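Local coordinates for protein Emp46p (Saccharomyces cerevisiae, PDB 2A6V) that probably serves as a calcium-independent lectin-type cargo receptor, taking part in the secretion of glycoproteins and in nuclear architecture and gene silencing, at residues Trp29-Lys34 with Gly52-Lys57; Phe42-Gly47 with Phe210-Met215; Ile68-Arg73 with Ile197-Ile202; Asn169-Leu174 with Gln183-Lys188. All coordinates share one frame; numbering follows the deposited sequence.

Contact 1: Trp29-Lys34 with Gly52-Lys57; sequences WTLGDK and GSLWLK. With K (potassium ion), chain D.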
loop_
_atom_site.group_PDB
_atom_site.type_symbol
_atom_site.label_atom_id
_atom_site.label_comp_id
_atom_site.label_asym_id
_atom_site.label_seq_id
_atom_site.Cartn_x
_atom_site.Cartn_y
_atom_site.Cartn_z
ATOM N N TRP A 29 9.306 -6.992 -9.539
ATOM C CA TRP A 29 8.399 -5.843 -9.365
ATOM C C TRP A 29 7.975 -5.265 -10.702
ATOM O O TRP A 29 8.792 -5.126 -11.628
ATOM C CB TRP A 29 9.071 -4.735 -8.546
ATOM C CG TRP A 29 9.217 -5.105 -7.113
ATOM C CD1 TRP A 29 10.232 -5.803 -6.542
ATOM C CD2 TRP A 29 8.284 -4.826 -6.072
ATOM N NE1 TRP A 29 9.998 -6.005 -5.203
ATOM C CE2 TRP A 29 8.802 -5.400 -4.882
ATOM C CE3 TRP A 29 7.047 -4.165 -6.025
ATOM C CZ2 TRP A 29 8.136 -5.308 -3.649
ATOM C CZ3 TRP A 29 6.381 -4.070 -4.800
ATOM C CH2 TRP A 29 6.933 -4.640 -3.635
ATOM N N THR A 30 6.714 -4.874 -10.780
ATOM C CA THR A 30 6.180 -4.111 -11.902
ATOM C C THR A 30 6.075 -2.652 -11.518
ATOM O O THR A 30 5.424 -2.326 -10.527
ATOM C CB THR A 30 4.794 -4.629 -12.272
ATOM O OG1 THR A 30 4.895 -6.003 -12.674
ATOM C CG2 THR A 30 4.236 -3.900 -13.479
ATOM N N LEU A 31 6.700 -1.780 -12.297
ATOM C CA LEU A 31 6.631 -0.334 -12.136
ATOM C C LEU A 31 5.531 0.145 -13.037
ATOM O O LEU A 31 5.592 -0.020 -14.257
ATOM C CB LEU A 31 7.960 0.324 -12.537
ATOM C CG LEU A 31 9.018 0.341 -11.440
ATOM C CD1 LEU A 31 9.326 -1.042 -10.950
ATOM C CD2 LEU A 31 10.255 1.057 -11.956
ATOM N N GLY A 32 4.511 0.748 -12.457
ATOM C CA GLY A 32 3.360 1.199 -13.213
ATOM C C GLY A 32 3.311 2.693 -13.374
ATOM O O GLY A 32 3.668 3.446 -12.460
ATOM N N ASP A 33 2.868 3.128 -14.544
ATOM C CA ASP A 33 2.643 4.530 -14.839
ATOM C C ASP A 33 3.904 5.352 -14.579
ATOM O O ASP A 33 4.931 5.012 -15.140
ATOM C CB ASP A 33 1.371 5.008 -14.147
ATOM C CG ASP A 33 0.158 4.382 -14.760
ATOM O OD1 ASP A 33 -0.080 4.694 -15.950
ATOM O OD2 ASP A 33 -0.550 3.540 -14.189
ATOM N N LYS A 34 3.848 6.402 -13.759
ATOM C CA LYS A 34 4.945 7.370 -13.694
ATOM C C LYS A 34 5.977 7.128 -12.589
ATOM O O LYS A 34 6.891 7.939 -12.407
ATOM C CB LYS A 34 4.396 8.787 -13.577
ATOM C CG LYS A 34 3.509 9.180 -14.729
ATOM C CD LYS A 34 4.301 9.171 -16.024
ATOM C CE LYS A 34 3.607 9.901 -17.157
ATOM N NZ LYS A 34 4.611 10.506 -18.086
ATOM N N GLY A 52 1.209 6.469 -10.117
ATOM C CA GLY A 52 2.264 5.472 -10.167
ATOM C C GLY A 52 1.980 4.329 -9.233
ATOM O O GLY A 52 1.221 4.497 -8.277
ATOM N N SER A 53 2.592 3.187 -9.498
ATOM C CA SER A 53 2.358 1.972 -8.716
ATOM C C SER A 53 3.545 1.044 -8.725
ATOM O O SER A 53 4.378 1.092 -9.638
ATOM C CB SER A 53 1.121 1.209 -9.215
ATOM O OG SER A 53 1.215 0.881 -10.598
ATOM N N LEU A 54 3.637 0.232 -7.687
ATOM C CA LEU A 54 4.617 -0.834 -7.559
ATOM C C LEU A 54 3.849 -2.067 -7.171
ATOM O O LEU A 54 3.210 -2.086 -6.135
ATOM C CB LEU A 54 5.671 -0.525 -6.501
ATOM C CG LEU A 54 6.537 0.684 -6.812
ATOM C CD1 LEU A 54 7.244 1.142 -5.574
ATOM C CD2 LEU A 54 7.535 0.355 -7.907
ATOM N N TRP A 55 3.920 -3.096 -7.992
ATOM C CA TRP A 55 3.256 -4.360 -7.690
ATOM C C TRP A 55 4.249 -5.512 -7.744
ATOM O O TRP A 55 5.069 -5.601 -8.657
ATOM C CB TRP A 55 2.129 -4.628 -8.693
ATOM C CG TRP A 55 0.902 -3.795 -8.515
ATOM C CD1 TRP A 55 0.578 -2.656 -9.179
ATOM C CD2 TRP A 55 -0.184 -4.075 -7.634
ATOM N NE1 TRP A 55 -0.649 -2.206 -8.762
ATOM C CE2 TRP A 55 -1.140 -3.064 -7.813
ATOM C CE3 TRP A 55 -0.458 -5.105 -6.723
ATOM C CZ2 TRP A 55 -2.326 -3.026 -7.093
ATOM C CZ3 TRP A 55 -1.653 -5.062 -6.003
ATOM C CH2 TRP A 55 -2.567 -4.038 -6.212
ATOM N N LEU A 56 4.204 -6.398 -6.762
ATOM C CA LEU A 56 4.964 -7.648 -6.863
ATOM C C LEU A 56 4.357 -8.534 -7.940
ATOM O O LEU A 56 3.141 -8.715 -8.003
ATOM C CB LEU A 56 4.987 -8.398 -5.532
ATOM C CG LEU A 56 6.103 -7.976 -4.604
ATOM C CD1 LEU A 56 5.729 -8.285 -3.176
ATOM C CD2 LEU A 56 7.431 -8.671 -4.982
ATOM N N LYS A 57 5.204 -9.069 -8.811
ATOM C CA LYS A 57 4.758 -9.973 -9.875
ATOM C C LYS A 57 4.242 -11.325 -9.320
ATOM O O LYS A 57 3.133 -11.724 -9.655
ATOM C CB LYS A 57 5.866 -10.194 -10.913
ATOM C CG LYS A 57 6.215 -8.981 -11.777
ATOM C CD LYS A 57 7.364 -9.305 -12.762
ATOM C CE LYS A 57 7.901 -8.041 -13.414
ATOM N NZ LYS A 57 9.162 -8.315 -14.213
HETATM K K K D . 10.939 -4.547 -12.929
HETATM O O HOH W 1 2.761 -1.540 -11.275
HETATM O O HOH W 2 -0.215 3.214 -11.538
HETATM O O HOH W 3 9.594 -5.881 -15.490
HETATM O O HOH W 4 12.618 -2.159 -13.137
#
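At the edge of one sheet of the lectin beta sandwich, strand 29-33 pairs antiparallel with strand 51-56, and the Trp-29 indole lies against Leu-56. Leu-56 CG stands over the six-membered ring, 3.6 Å from its centroid and 16° off the normal, while Leu-56 CD2 lies nearest Trp-29 CE2, toward the rim of the indole. Trp-29 CG is anti to its carbonyl carbon (chi1 -71°), turning the indole to the neighbouring strand; NE1 is held by Ser-12 O. On the same face Leu-31 and Leu-54 lie side by side, Leu-31 CD1 3.8 Å from Leu-54 CD2. Two pairs fix the register: Thr-30 with Trp-55, the Thr-30 N to Trp-55 O bond (2.8 Å) almost straight, and Gly-32 with Ser-53. Over side-chain-free Gly-32 sits Ser-53 OG, 3.4 Å from Gly-32 CA. This hydroxyl donates to a water bound to Asp-33 OD2 and accepts from another bound to Thr-30 O. At the strand's start Trp-29 O binds potassium at 2.6 Å, Leu-26 O is a further ligand, and Lys-57 NZ bonds Ser-27 O and a water that lies at the ion. This is an antiparallel edge ladder of a legume-like lectin sandwich, potassium at its end.

Contact 2: Phe42-Gly47 with Phe210-Met215; sequences FVLTPG and FEILKM
Leu-44 and Ile-212 meet in the apolar centre, their side chains crossing at a slant with Leu-44 CD1 3.8 Å from Ile-212 CG1. Both also rest on Leu-54 of the facing sheet, as does Phe-42, placing the pair in the sandwich core. Phe-42 touches Ile-212 mainly through its CB, and its ring leads away. Around this centre runs the backbone ladder: Phe-42 N to Ile-212 O and Ile-212 N to Phe-42 O, both 2.9 Å, then Leu-44 N to Phe-210 O. The strand ends at Val-43, and after the Leu-44 bond a side chain takes over. Thr-45 OG1, set between its backbone N and carbonyl carbon (chi1 56°), accepts from Phe-210 N at 3.1 Å in a nearly straight bond and lies by the edge of the Phe-210 ring, 3.5 Å from CD2; it also bonds Glu-208 O. On the other face Val-43 and Glu-211 run side by side. The Glu-211 carboxylate bridges to Arg-41 and Arg-73 through OE1 and bonds Ser-209 through OE2. A buried carboxylate gripped by two guanidinium groups and a hydroxyl would probably be stabilised in its charged form, while the Thr-45 hydroxyl continues the ladder where main-chain pairing stops.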
loop_
_atom_site.group_PDB
_atom_site.type_symbol
_atom_site.label_atom_id
_atom_site.label_comp_id
_atom_site.label_asym_id
_atom_site.label_seq_id
_atom_site.Cartn_x
_atom_site.Cartn_y
_atom_site.Cartn_z
ATOM N N PHE A 42 11.644 5.391 -4.574
ATOM C CA PHE A 42 10.660 5.507 -5.623
ATOM C C PHE A 42 9.761 6.707 -5.391
ATOM O O PHE A 42 9.290 6.927 -4.290
ATOM C CB PHE A 42 9.790 4.263 -5.708
ATOM C CG PHE A 42 10.438 3.086 -6.382
ATOM C CD1 PHE A 42 10.753 3.123 -7.730
ATOM C CD2 PHE A 42 10.710 1.925 -5.674
ATOM C CE1 PHE A 42 11.343 1.997 -8.348
ATOM C CE2 PHE A 42 11.268 0.802 -6.294
ATOM C CZ PHE A 42 11.580 0.847 -7.611
ATOM N N VAL A 43 9.566 7.500 -6.423
ATOM C CA VAL A 43 8.613 8.584 -6.408
ATOM C C VAL A 43 7.444 8.096 -7.271
ATOM O O VAL A 43 7.579 7.938 -8.500
ATOM C CB VAL A 43 9.207 9.890 -6.953
ATOM C CG1 VAL A 43 8.142 10.995 -6.950
ATOM C CG2 VAL A 43 10.442 10.296 -6.139
ATOM N N LEU A 44 6.321 7.804 -6.629
ATOM C CA LEU A 44 5.150 7.286 -7.322
ATOM C C LEU A 44 4.517 8.350 -8.185
ATOM O O LEU A 44 4.042 8.033 -9.277
ATOM C CB LEU A 44 4.118 6.759 -6.307
ATOM C CG LEU A 44 4.516 5.527 -5.496
ATOM C CD1 LEU A 44 3.553 5.330 -4.327
ATOM C CD2 LEU A 44 4.532 4.271 -6.350
ATOM N N THR A 45 4.526 9.606 -7.724
ATOM C CA THR A 45 3.815 10.704 -8.388
ATOM C C THR A 45 4.710 11.929 -8.600
ATOM O O THR A 45 4.532 12.961 -7.935
ATOM C CB THR A 45 2.572 11.104 -7.582
ATOM O OG1 THR A 45 2.924 11.443 -6.236
ATOM C CG2 THR A 45 1.616 9.939 -7.462
ATOM N N PRO A 46 5.683 11.805 -9.500
ATOM C CA PRO A 46 6.707 12.845 -9.669
ATOM C C PRO A 46 6.293 14.141 -10.355
ATOM O O PRO A 46 7.044 15.123 -10.305
ATOM C CB PRO A 46 7.760 12.143 -10.523
ATOM C CG PRO A 46 7.021 11.110 -11.286
ATOM C CD PRO A 46 5.942 10.636 -10.348
ATOM N N GLY A 47 5.161 14.125 -11.023
ATOM C CA GLY A 47 4.675 15.289 -11.747
ATOM C C GLY A 47 3.279 15.704 -11.339
ATOM O O GLY A 47 2.597 15.007 -10.598
ATOM N N PHE A 210 4.275 11.372 -3.431
ATOM C CA PHE A 210 4.135 10.121 -2.696
ATOM C C PHE A 210 5.295 9.220 -3.038
ATOM O O PHE A 210 5.535 8.932 -4.208
ATOM C CB PHE A 210 2.808 9.438 -3.039
ATOM C CG PHE A 210 1.596 10.201 -2.563
ATOM C CD1 PHE A 210 1.276 10.234 -1.214
ATOM C CD2 PHE A 210 0.794 10.887 -3.454
ATOM C CE1 PHE A 210 0.154 10.899 -0.762
ATOM C CE2 PHE A 210 -0.334 11.580 -2.994
ATOM C CZ PHE A 210 -0.635 11.569 -1.639
ATOM N N GLU A 211 6.002 8.766 -2.014
ATOM C CA GLU A 211 7.296 8.091 -2.182
ATOM C C GLU A 211 7.377 6.817 -1.377
ATOM O O GLU A 211 6.870 6.759 -0.257
ATOM C CB GLU A 211 8.432 9.017 -1.794
ATOM C CG GLU A 211 8.319 10.384 -2.441
ATOM C CD GLU A 211 9.487 11.307 -2.198
ATOM O OE1 GLU A 211 10.429 10.915 -1.479
ATOM O OE2 GLU A 211 9.474 12.425 -2.741
ATOM N N ILE A 212 8.038 5.799 -1.935
ATOM C CA ILE A 212 8.290 4.526 -1.265
ATOM C C ILE A 212 9.809 4.386 -1.056
ATOM O O ILE A 212 10.574 4.363 -2.032
ATOM C CB ILE A 212 7.736 3.341 -2.084
ATOM C CG1 ILE A 212 6.217 3.490 -2.310
ATOM C CG2 ILE A 212 8.052 2.043 -1.418
ATOM C CD1 ILE A 212 5.355 3.424 -1.054
ATOM N N LEU A 213 10.236 4.244 0.188
ATOM C CA LEU A 213 11.658 4.154 0.510
ATOM C C LEU A 213 12.110 2.719 0.743
ATOM O O LEU A 213 13.276 2.386 0.493
ATOM C CB LEU A 213 11.972 4.988 1.757
ATOM C CG LEU A 213 12.159 6.480 1.498
ATOM C CD1 LEU A 213 10.899 7.150 1.036
ATOM C CD2 LEU A 213 12.710 7.099 2.762
ATOM N N LYS A 214 11.209 1.849 1.219
ATOM C CA LYS A 214 11.554 0.487 1.592
ATOM C C LYS A 214 10.284 -0.352 1.599
ATOM O O LYS A 214 9.168 0.155 1.800
ATOM C CB LYS A 214 12.232 0.440 2.954
ATOM C CG LYS A 214 12.778 -0.885 3.397
ATOM C CD LYS A 214 13.701 -0.740 4.668
ATOM C CE LYS A 214 13.362 0.435 5.566
ATOM N NZ LYS A 214 14.151 0.407 6.850
ATOM N N MET A 215 10.447 -1.628 1.317
ATOM C CA MET A 215 9.366 -2.592 1.527
ATOM C C MET A 215 9.946 -3.963 1.831
ATOM O O MET A 215 10.828 -4.430 1.119
ATOM C CB MET A 215 8.422 -2.657 0.320
ATOM C CG MET A 215 7.233 -3.643 0.493
ATOM S SD MET A 215 7.689 -5.370 0.159
ATOM C CE MET A 215 6.157 -6.200 0.372
#

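Contact 3: Ile68-Arg73 with Ile197-Ile202; sequences IEWTFR and IGTSAI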
loop_
_atom_site.group_PDB
_atom_site.type_symbol
_atom_site.label_atom_id
_atom_site.label_comp_id
_atom_site.label_asym_id
_atom_site.label_seq_id
_atom_site.Cartn_x
_atom_site.Cartn_y
_atom_site.Cartn_z
ATOM N N ILE A 68 4.124 -7.386 6.591
ATOM C CA ILE A 68 4.533 -6.503 5.506
ATOM C C ILE A 68 4.809 -5.144 6.102
ATOM O O ILE A 68 3.983 -4.589 6.837
ATOM C CB ILE A 68 3.452 -6.387 4.440
ATOM C CG1 ILE A 68 3.216 -7.750 3.758
ATOM C CG2 ILE A 68 3.854 -5.320 3.429
ATOM C CD1 ILE A 68 1.991 -7.774 2.867
ATOM N N GLU A 69 5.959 -4.587 5.773
ATOM C CA GLU A 69 6.354 -3.275 6.230
ATOM C C GLU A 69 6.646 -2.424 5.014
ATOM O O GLU A 69 7.567 -2.741 4.259
ATOM C CB GLU A 69 7.598 -3.358 7.094
ATOM C CG GLU A 69 7.386 -4.038 8.421
ATOM C CD GLU A 69 8.668 -4.152 9.225
ATOM O OE1 GLU A 69 9.787 -4.041 8.654
ATOM O OE2 GLU A 69 8.547 -4.376 10.444
ATOM N N TRP A 70 5.866 -1.371 4.816
ATOM C CA TRP A 70 6.120 -0.351 3.807
ATOM C C TRP A 70 6.639 0.915 4.463
ATOM O O TRP A 70 6.022 1.388 5.426
ATOM C CB TRP A 70 4.830 0.011 3.085
ATOM C CG TRP A 70 4.249 -1.033 2.177
ATOM C CD1 TRP A 70 3.273 -1.940 2.481
ATOM C CD2 TRP A 70 4.577 -1.242 0.804
ATOM N NE1 TRP A 70 2.975 -2.702 1.375
ATOM C CE2 TRP A 70 3.759 -2.286 0.328
ATOM C CE3 TRP A 70 5.463 -0.643 -0.086
ATOM C CZ2 TRP A 70 3.815 -2.740 -0.983
ATOM C CZ3 TRP A 70 5.529 -1.117 -1.380
ATOM C CH2 TRP A 70 4.703 -2.135 -1.823
ATOM N N THR A 71 7.751 1.473 3.977
ATOM C CA THR A 71 8.286 2.725 4.459
ATOM C C THR A 71 8.029 3.733 3.368
ATOM O O THR A 71 8.455 3.535 2.224
ATOM C CB THR A 71 9.771 2.596 4.755
ATOM O OG1 THR A 71 9.950 1.612 5.785
ATOM C CG2 THR A 71 10.340 3.907 5.271
ATOM N N PHE A 72 7.350 4.811 3.714
ATOM C CA PHE A 72 6.830 5.747 2.726
ATOM C C PHE A 72 6.874 7.170 3.265
ATOM O O PHE A 72 7.044 7.399 4.458
ATOM C CB PHE A 72 5.365 5.370 2.388
ATOM C CG PHE A 72 4.413 5.652 3.514
ATOM C CD1 PHE A 72 3.819 6.896 3.640
ATOM C CD2 PHE A 72 4.181 4.696 4.492
ATOM C CE1 PHE A 72 3.013 7.178 4.721
ATOM C CE2 PHE A 72 3.353 4.993 5.568
ATOM C CZ PHE A 72 2.770 6.227 5.652
ATOM N N ARG A 73 6.708 8.139 2.392
ATOM C CA ARG A 73 6.407 9.486 2.821
ATOM C C ARG A 73 5.626 10.242 1.755
ATOM O O ARG A 73 5.591 9.852 0.592
ATOM C CB ARG A 73 7.675 10.254 3.187
ATOM C CG ARG A 73 8.601 10.498 2.013
ATOM C CD ARG A 73 9.922 11.088 2.451
ATOM N NE ARG A 73 10.788 11.243 1.294
ATOM C CZ ARG A 73 12.080 11.505 1.348
ATOM N NH1 ARG A 73 12.694 11.728 2.491
ATOM N NH2 ARG A 73 12.758 11.589 0.213
ATOM N N ILE A 197 0.398 -8.177 -3.912
ATOM C CA ILE A 197 0.832 -7.138 -2.980
ATOM C C ILE A 197 1.341 -5.954 -3.738
ATOM O O ILE A 197 2.184 -6.098 -4.629
ATOM C CB ILE A 197 1.964 -7.703 -2.079
ATOM C CG1 ILE A 197 1.465 -8.889 -1.250
ATOM C CG2 ILE A 197 2.581 -6.620 -1.227
ATOM C CD1 ILE A 197 2.556 -9.754 -0.769
ATOM N N GLY A 198 0.861 -4.756 -3.410
ATOM C CA GLY A 198 1.374 -3.570 -4.063
ATOM C C GLY A 198 0.993 -2.272 -3.387
ATOM O O GLY A 198 0.361 -2.252 -2.321
ATOM N N THR A 199 1.390 -1.182 -4.013
ATOM C CA THR A 199 1.070 0.166 -3.579
ATOM C C THR A 199 0.852 1.031 -4.807
ATOM O O THR A 199 1.411 0.770 -5.888
ATOM C CB THR A 199 2.215 0.724 -2.688
ATOM O OG1 THR A 199 1.857 2.015 -2.208
ATOM C CG2 THR A 199 3.530 0.901 -3.472
ATOM N N SER A 200 0.051 2.067 -4.657
ATOM C CA SER A 200 -0.167 3.029 -5.710
ATOM C C SER A 200 -0.526 4.376 -5.165
ATOM O O SER A 200 -0.955 4.488 -4.019
ATOM C CB SER A 200 -1.266 2.549 -6.643
ATOM O OG SER A 200 -2.516 2.547 -5.964
ATOM N N ALA A 201 -0.382 5.406 -5.971
ATOM C CA ALA A 201 -0.781 6.730 -5.556
ATOM C C ALA A 201 -1.160 7.561 -6.742
ATOM O O ALA A 201 -0.805 7.246 -7.873
ATOM C CB ALA A 201 0.328 7.406 -4.778
ATOM N N ILE A 202 -1.902 8.622 -6.478
ATOM C CA ILE A 202 -2.222 9.634 -7.462
ATOM C C ILE A 202 -2.214 10.987 -6.744
ATOM O O ILE A 202 -2.608 11.090 -5.588
ATOM C CB ILE A 202 -3.596 9.336 -8.119
ATOM C CG1 ILE A 202 -3.855 10.295 -9.284
ATOM C CG2 ILE A 202 -4.747 9.387 -7.099
ATOM C CD1 ILE A 202 -5.166 9.989 -10.005
HETATM O O HOH W 5 0.582 -3.792 0.141
#
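Trp-70 and Thr-199 carry the aromatic part of this contact between strands 66-75 and 196-202, which belong to different sheets. The two strand segments run 21° from parallel with their axes 10.1 Å apart at the closest, so they meet through side chains that fill the gap, and no direct hydrogen bond joins them. Thr-199 CB stands over one face of the indole, 4.0 Å from the centroid of the six-membered ring and 17° off its normal, in a CH-pi contact displaced toward the rim. Its methyl CG2 comes nearer, 3.5 Å from Trp-70 CZ3. Thr-199 OG1 is anti to its backbone N (chi1 -177°), which puts CG2 on the ring and sends the hydroxyl to Ala-86 O in the adjoining strand.

Apolar contacts flank the ring. Ile-197 CG2 touches Trp-70 CZ2 at 4.1 Å, and Ile-68 and Ile-197 reach toward each other tip to tip, with CD1 to CD1 at 4.2 Å. Gly-198, lacking a side chain, presents its main chain to the indole: its carbonyl carbon is 3.7 Å from Trp-70 CZ2.

The polar link is a single water. It accepts from Trp-70 NE1 and donates to Gly-198 O, both at 2.9 Å, which satisfies the buried indole N-H and a main-chain carbonyl across the sheets. Phe-87 and Met-215 also meet Trp-70, and Leu-56 packs on Ile-197. Such face-to-face packing of two antiparallel sheets, with inward-pointing side chains meeting between them, is the core of the beta sandwich of legume-like lectins.

Contact 4: Asn169-Leu174 with Gln183-Lys188; sequences NHLLKL and QTRKVK
His-170 and Lys-188 cross at about a right angle, the lysine's aliphatic chain passing over one face of the imidazole. Lys-188 CG lies 3.9 Å from the ring centroid in a CH-pi contact offset toward the rim. From there the chain bends at its last two torsions, bringing NZ back to Arg-185 O at 2.9 Å, while His-170 ND1 is taken by Tyr-164 OH.

Leu-171 crosses Arg-185 obliquely, CD1 4.0 Å above the guanidinium plane and over its centre, and Asn-169 O lies at the guanidinium edge, 3.2 Å from Arg-185 CD. Arg-185 NH2 bonds Asp-168 O. Beside them Lys-173 and Gln-183 run alongside each other pointing the same way, with Lys-173 CD 3.7 Å from Gln-183 OE1. On the opposite face of the hairpin Leu-172 slants across Val-187, Leu-172 CD1 to Val-187 CB 4.1 Å.

Between the two faces, the hairpin strands 171-176 and 179-184 are joined by Leu-172 N to Thr-184 O, 2.8 Å and nearly straight, and by its reciprocal bond. Thr-184 OG1 then accepts from Lys-186 N, an ST turn. Lys-188 NZ, Arg-185 NH2 and His-170 ND1 thus find main-chain oxygens or a tyrosine hydroxyl, while carbon parts do the packing: the long side chains of this surface hairpin act as apolar cover with polar or charged tips, and Lys-188 NZ, 5.7 Å from His-170 NE2, might slightly disfavour protonation of the imidazole.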
loop_
_atom_site.group_PDB
_atom_site.type_symbol
_atom_site.label_atom_id
_atom_site.label_comp_id
_atom_site.label_asym_id
_atom_site.label_seq_id
_atom_site.Cartn_x
_atom_site.Cartn_y
_atom_site.Cartn_z
ATOM N N ASN A 169 -6.945 -16.942 14.625
ATOM C CA ASN A 169 -8.243 -16.603 14.037
ATOM C C ASN A 169 -8.181 -15.328 13.205
ATOM O O ASN A 169 -9.025 -14.432 13.347
ATOM C CB ASN A 169 -9.341 -16.502 15.112
ATOM C CG ASN A 169 -10.746 -16.661 14.532
ATOM O OD1 ASN A 169 -10.929 -17.261 13.466
ATOM N ND2 ASN A 169 -11.735 -16.103 15.219
ATOM N N HIS A 170 -7.150 -15.245 12.369
ATOM C CA HIS A 170 -7.035 -14.190 11.352
ATOM C C HIS A 170 -6.858 -12.794 11.927
ATOM O O HIS A 170 -7.343 -11.813 11.356
ATOM C CB HIS A 170 -8.263 -14.239 10.429
ATOM C CG HIS A 170 -8.396 -15.538 9.711
ATOM N ND1 HIS A 170 -7.611 -15.869 8.631
ATOM C CD2 HIS A 170 -9.185 -16.612 9.949
ATOM C CE1 HIS A 170 -7.926 -17.083 8.219
ATOM N NE2 HIS A 170 -8.874 -17.557 9.007
ATOM N N LEU A 171 -6.161 -12.688 13.048
ATOM C CA LEU A 171 -5.856 -11.381 13.601
ATOM C C LEU A 171 -4.942 -10.636 12.630
ATOM O O LEU A 171 -3.864 -11.110 12.311
ATOM C CB LEU A 171 -5.195 -11.499 14.965
ATOM C CG LEU A 171 -4.908 -10.182 15.680
ATOM C CD1 LEU A 171 -6.177 -9.365 15.936
ATOM C CD2 LEU A 171 -4.160 -10.420 16.960
ATOM N N LEU A 172 -5.414 -9.482 12.177
ATOM C CA LEU A 172 -4.632 -8.532 11.399
ATOM C C LEU A 172 -4.455 -7.270 12.237
ATOM O O LEU A 172 -5.431 -6.688 12.732
ATOM C CB LEU A 172 -5.352 -8.201 10.105
ATOM C CG LEU A 172 -4.515 -7.408 9.097
ATOM C CD1 LEU A 172 -4.918 -7.779 7.701
ATOM C CD2 LEU A 172 -4.658 -5.883 9.330
ATOM N N LYS A 173 -3.206 -6.859 12.423
ATOM C CA LYS A 173 -2.871 -5.623 13.096
ATOM C C LYS A 173 -2.192 -4.683 12.112
ATOM O O LYS A 173 -1.347 -5.098 11.329
ATOM C CB LYS A 173 -1.920 -5.905 14.251
ATOM C CG LYS A 173 -1.562 -4.741 15.097
ATOM C CD LYS A 173 -1.070 -5.215 16.461
ATOM C CE LYS A 173 0.315 -5.779 16.380
ATOM N NZ LYS A 173 0.788 -6.125 17.752
ATOM N N LEU A 174 -2.555 -3.421 12.179
ATOM C CA LEU A 174 -1.961 -2.412 11.331
ATOM C C LEU A 174 -1.379 -1.358 12.224
ATOM O O LEU A 174 -2.116 -0.679 12.951
ATOM C CB LEU A 174 -3.035 -1.818 10.415
ATOM C CG LEU A 174 -2.594 -1.029 9.184
ATOM C CD1 LEU A 174 -1.950 0.240 9.543
ATOM C CD2 LEU A 174 -1.696 -1.883 8.274
ATOM N N GLN A 183 -6.894 -3.056 14.740
ATOM C CA GLN A 183 -6.787 -4.510 14.702
ATOM C C GLN A 183 -8.150 -5.058 14.313
ATOM O O GLN A 183 -9.181 -4.432 14.591
ATOM C CB GLN A 183 -6.345 -5.113 16.046
ATOM C CG GLN A 183 -5.044 -4.569 16.589
ATOM C CD GLN A 183 -4.516 -5.365 17.781
ATOM O OE1 GLN A 183 -4.272 -6.568 17.674
ATOM N NE2 GLN A 183 -4.323 -4.682 18.909
ATOM N N THR A 184 -8.150 -6.189 13.640
ATOM C CA THR A 184 -9.382 -6.749 13.090
ATOM C C THR A 184 -9.217 -8.237 12.847
ATOM O O THR A 184 -8.099 -8.736 12.704
ATOM C CB THR A 184 -9.742 -6.043 11.759
ATOM O OG1 THR A 184 -10.966 -6.571 11.228
ATOM C CG2 THR A 184 -8.696 -6.313 10.671
ATOM N N ARG A 185 -10.344 -8.938 12.777
ATOM C CA ARG A 185 -10.380 -10.334 12.352
ATOM C C ARG A 185 -11.277 -10.511 11.114
ATOM O O ARG A 185 -11.575 -11.630 10.715
ATOM C CB ARG A 185 -10.842 -11.208 13.516
ATOM C CG ARG A 185 -9.747 -11.469 14.516
ATOM C CD ARG A 185 -10.102 -12.459 15.593
ATOM N NE ARG A 185 -8.902 -12.944 16.287
ATOM C CZ ARG A 185 -8.419 -12.456 17.418
ATOM N NH1 ARG A 185 -9.013 -11.447 18.046
ATOM N NH2 ARG A 185 -7.329 -12.983 17.946
ATOM N N LYS A 186 -11.646 -9.396 10.479
ATOM C CA LYS A 186 -12.556 -9.392 9.331
ATOM C C LYS A 186 -11.899 -9.778 8.008
ATOM O O LYS A 186 -12.582 -10.204 7.072
ATOM C CB LYS A 186 -13.175 -8.001 9.158
ATOM C CG LYS A 186 -14.086 -7.567 10.287
ATOM C CD LYS A 186 -14.918 -6.346 9.895
ATOM C CE LYS A 186 -16.028 -6.085 10.914
ATOM N NZ LYS A 186 -16.772 -4.823 10.626
ATOM N N VAL A 187 -10.591 -9.567 7.904
ATOM C CA VAL A 187 -9.856 -9.894 6.684
ATOM C C VAL A 187 -9.357 -11.340 6.813
ATOM O O VAL A 187 -8.460 -11.621 7.606
ATOM C CB VAL A 187 -8.673 -8.917 6.437
ATOM C CG1 VAL A 187 -8.183 -9.021 4.995
ATOM C CG2 VAL A 187 -9.064 -7.477 6.753
ATOM N N LYS A 188 -9.949 -12.250 6.044
ATOM C CA LYS A 188 -9.613 -13.668 6.144
ATOM C C LYS A 188 -9.073 -14.282 4.855
ATOM O O LYS A 188 -8.505 -15.364 4.886
ATOM C CB LYS A 188 -10.840 -14.463 6.585
ATOM C CG LYS A 188 -11.289 -14.155 7.990
ATOM C CD LYS A 188 -12.583 -14.873 8.326
ATOM C CE LYS A 188 -13.498 -14.015 9.187
ATOM N NZ LYS A 188 -13.122 -14.114 10.621
HETATM O O HOH W 6 -8.308 -9.809 9.739
#

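The four contacts sample both seven-stranded antiparallel sheets of the lectin sandwich. Contact 1 lies at the edge of one sheet, contacts 2 and 4 toward the two edges of the other, and contact 3 spans the two near the chain's centre. Contacts 1, 2 and 3 touch, centres 8 to 11 Å apart: strand 51-56 neighbours 196-202, and 209-218 neighbours 66-75. Contact 4 stands apart, its centre 19 Å from that of contact 3 and 26 to 27 Å from the others. Along the chain, contact 2 encloses contact 3, which encloses contact 4, while contacts 1 and 2 interlock. Contacts 2 and 3 join segments far apart in sequence and contact 4 is a local hairpin; together they build one compact carbohydrate recognition domain.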